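PDB 7ADK: lipoprotein from Mycoplasma mycoides subsp. capri, which is probably a protease of a mycoplasma peptidase family related to the chymotrypsin-like enzymes of clan PA. Local coordinates for residues L287-Y292 / S463-N468. Numbering follows the deposited sequence.
Sequences LPNEEY and SLTRLN
Strands 289-293 and 461-467 run antiparallel, their axes 4.9 Å apart over the paired residues, and four backbone hydrogen bonds knit them. Asn289 and Thr465 face each other as a hydrogen-bonded pair: Asn289 N gives to Thr465 O at 2.8 Å, and Thr465 N returns a nearly straight bond (172°) to Asn289 O. Glu291 and Ser463 make the next such pair. There Ser463 N reaches Glu291 O at 3.1 Å, while the reverse bond is weak. Between them Glu290 and Leu464 form a non-hydrogen-bonded pair, and Glu290 CA turns its hydrogen to Ser463 O.

From its CB, 3.6 Å from the methyl CG2 of Thr465 and also touching Thr465 O, the Asn289 side chain runs alongside the threonine. CG lies anti to the backbone N (chi1 175°), and ND2 passes the same methyl at 3.6 Å and itself hydrogen-bonds Asn480 OD1. Thr465 OG1 in turn bonds Asn480 ND2, so Asn480 holds both members of the pair.

On the same face, Glu291 bends at chi2 (107°) and brings OE1 to 3.8 Å from Ser463 CB; OE2 forms a salt bridge with Lys488, one strand further on, and Ser463 OG bonds Thr490. On the face of Glu290 and Leu464, Glu290 OE1 takes a weak hydrogen bond from Tyr292 OH. Leu464 CD2 packs on Pro288 CB at 3.4 Å, the two side chains lying side by side. Farther along, Leu287 crosses Arg466 obliquely, CB to CB at 3.8 Å.

Both strands are interior to an antiparallel sheet, consistent with a clan PA barrel: strand 421-433 flanks 289-293, strand 486-493 flanks 461-467, Phe445 of strand 442-447 touches Pro288, and the Arg466 guanidinium bonds the carbonyls of Lys581 and Ile582 in helix 575-582.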
loop_
_atom_site.group_PDB
_atom_site.type_symbol
_atom_site.label_atom_id
_atom_site.label_comp_id
_atom_site.label_asym_id
_atom_site.label_seq_id
_atom_site.Cartn_x
_atom_site.Cartn_y
_atom_site.Cartn_z
ATOM N N LEU B 287 -17.595 6.733 11.249
ATOM C CA LEU B 287 -17.734 6.933 9.836
ATOM C C LEU B 287 -16.582 7.796 9.330
ATOM O O LEU B 287 -15.855 7.302 8.461
ATOM C CB LEU B 287 -19.205 7.296 9.460
ATOM C CG LEU B 287 -19.843 8.664 9.784
ATOM C CD1 LEU B 287 -19.597 9.692 8.684
ATOM C CD2 LEU B 287 -21.351 8.533 9.879
ATOM N N PRO B 288 -16.330 9.012 9.848
ATOM C CA PRO B 288 -15.565 9.949 9.098
ATOM C C PRO B 288 -14.103 10.021 9.522
ATOM O O PRO B 288 -13.751 10.339 10.662
ATOM C CB PRO B 288 -16.283 11.272 9.288
ATOM C CG PRO B 288 -17.052 11.150 10.593
ATOM C CD PRO B 288 -16.818 9.703 11.023
ATOM N N ASN B 289 -13.252 9.745 8.553
ATOM C CA ASN B 289 -11.935 10.321 8.489
ATOM C C ASN B 289 -12.244 11.785 8.148
ATOM O O ASN B 289 -12.907 12.047 7.148
ATOM C CB ASN B 289 -11.206 9.619 7.346
ATOM C CG ASN B 289 -9.838 10.169 7.027
ATOM O OD1 ASN B 289 -9.271 10.978 7.733
ATOM N ND2 ASN B 289 -9.256 9.722 5.949
ATOM N N GLU B 290 -11.890 12.729 9.006
ATOM C CA GLU B 290 -12.271 14.134 8.816
ATOM C C GLU B 290 -11.067 15.047 8.640
ATOM O O GLU B 290 -9.996 14.802 9.202
ATOM C CB GLU B 290 -13.229 14.605 9.923
ATOM C CG GLU B 290 -12.617 14.482 11.328
ATOM C CD GLU B 290 -13.116 15.525 12.336
ATOM O OE1 GLU B 290 -14.048 16.305 12.018
ATOM O OE2 GLU B 290 -12.543 15.576 13.451
ATOM N N GLU B 291 -11.273 16.114 7.869
ATOM C CA GLU B 291 -10.295 17.143 7.536
ATOM C C GLU B 291 -10.889 18.535 7.788
ATOM O O GLU B 291 -12.016 18.812 7.383
ATOM C CB GLU B 291 -9.847 17.035 6.066
ATOM C CG GLU B 291 -9.202 15.704 5.626
ATOM C CD GLU B 291 -10.102 14.830 4.718
ATOM O OE1 GLU B 291 -11.231 14.477 5.114
ATOM O OE2 GLU B 291 -9.669 14.474 3.594
ATOM N N TYR B 292 -10.111 19.431 8.393
ATOM C CA TYR B 292 -10.392 20.863 8.469
ATOM C C TYR B 292 -9.259 21.644 7.799
ATOM O O TYR B 292 -8.120 21.531 8.238
ATOM C CB TYR B 292 -10.513 21.303 9.929
ATOM C CG TYR B 292 -11.619 20.639 10.710
ATOM C CD1 TYR B 292 -12.945 20.910 10.359
ATOM C CD2 TYR B 292 -11.330 19.741 11.758
ATOM C CE1 TYR B 292 -14.005 20.332 11.058
ATOM C CE2 TYR B 292 -12.404 19.120 12.433
ATOM C CZ TYR B 292 -13.733 19.412 12.086
ATOM O OH TYR B 292 -14.760 18.759 12.669
ATOM N N SER B 463 -14.486 18.324 5.608
ATOM C CA SER B 463 -14.860 17.111 4.876
ATOM C C SER B 463 -15.025 15.875 5.769
ATOM O O SER B 463 -14.432 15.802 6.835
ATOM C CB SER B 463 -13.848 16.863 3.756
ATOM O OG SER B 463 -14.331 15.922 2.834
ATOM N N LEU B 464 -15.831 14.916 5.308
ATOM C CA LEU B 464 -16.131 13.631 5.950
ATOM C C LEU B 464 -15.874 12.524 4.927
ATOM O O LEU B 464 -16.649 12.404 3.984
ATOM C CB LEU B 464 -17.614 13.660 6.360
ATOM C CG LEU B 464 -18.017 14.724 7.381
ATOM C CD1 LEU B 464 -19.529 14.856 7.408
ATOM C CD2 LEU B 464 -17.557 14.390 8.792
ATOM N N THR B 465 -14.847 11.685 5.073
ATOM C CA THR B 465 -14.713 10.465 4.250
ATOM C C THR B 465 -14.913 9.196 5.051
ATOM O O THR B 465 -14.273 8.976 6.073
ATOM C CB THR B 465 -13.485 10.430 3.323
ATOM O OG1 THR B 465 -13.509 9.272 2.513
ATOM C CG2 THR B 465 -12.109 10.424 3.947
ATOM N N ARG B 466 -15.832 8.360 4.579
ATOM C CA ARG B 466 -16.374 7.229 5.329
ATOM C C ARG B 466 -16.646 6.018 4.459
ATOM O O ARG B 466 -17.025 6.164 3.302
ATOM C CB ARG B 466 -17.641 7.696 6.064
ATOM C CG ARG B 466 -18.757 8.265 5.181
ATOM C CD ARG B 466 -19.945 7.327 5.219
ATOM N NE ARG B 466 -20.866 7.561 4.118
ATOM C CZ ARG B 466 -20.787 7.015 2.929
ATOM N NH1 ARG B 466 -21.812 7.039 2.150
ATOM N NH2 ARG B 466 -19.713 6.440 2.490
ATOM N N LEU B 467 -16.457 4.834 5.026
ATOM C CA LEU B 467 -16.730 3.529 4.416
ATOM C C LEU B 467 -18.241 3.336 4.272
ATOM O O LEU B 467 -18.960 3.537 5.253
ATOM C CB LEU B 467 -16.063 2.494 5.340
ATOM C CG LEU B 467 -15.975 1.049 4.847
ATOM C CD1 LEU B 467 -15.335 0.939 3.470
ATOM C CD2 LEU B 467 -15.095 0.243 5.798
ATOM N N ASN B 468 -18.746 3.032 3.075
ATOM C CA ASN B 468 -20.188 2.913 2.881
ATOM C C ASN B 468 -20.754 1.616 3.466
ATOM O O ASN B 468 -20.107 0.571 3.468
ATOM C CB ASN B 468 -20.673 3.235 1.452
ATOM C CG ASN B 468 -19.917 2.703 0.257
ATOM O OD1 ASN B 468 -19.688 1.519 0.100
ATOM N ND2 ASN B 468 -19.577 3.548 -0.679
#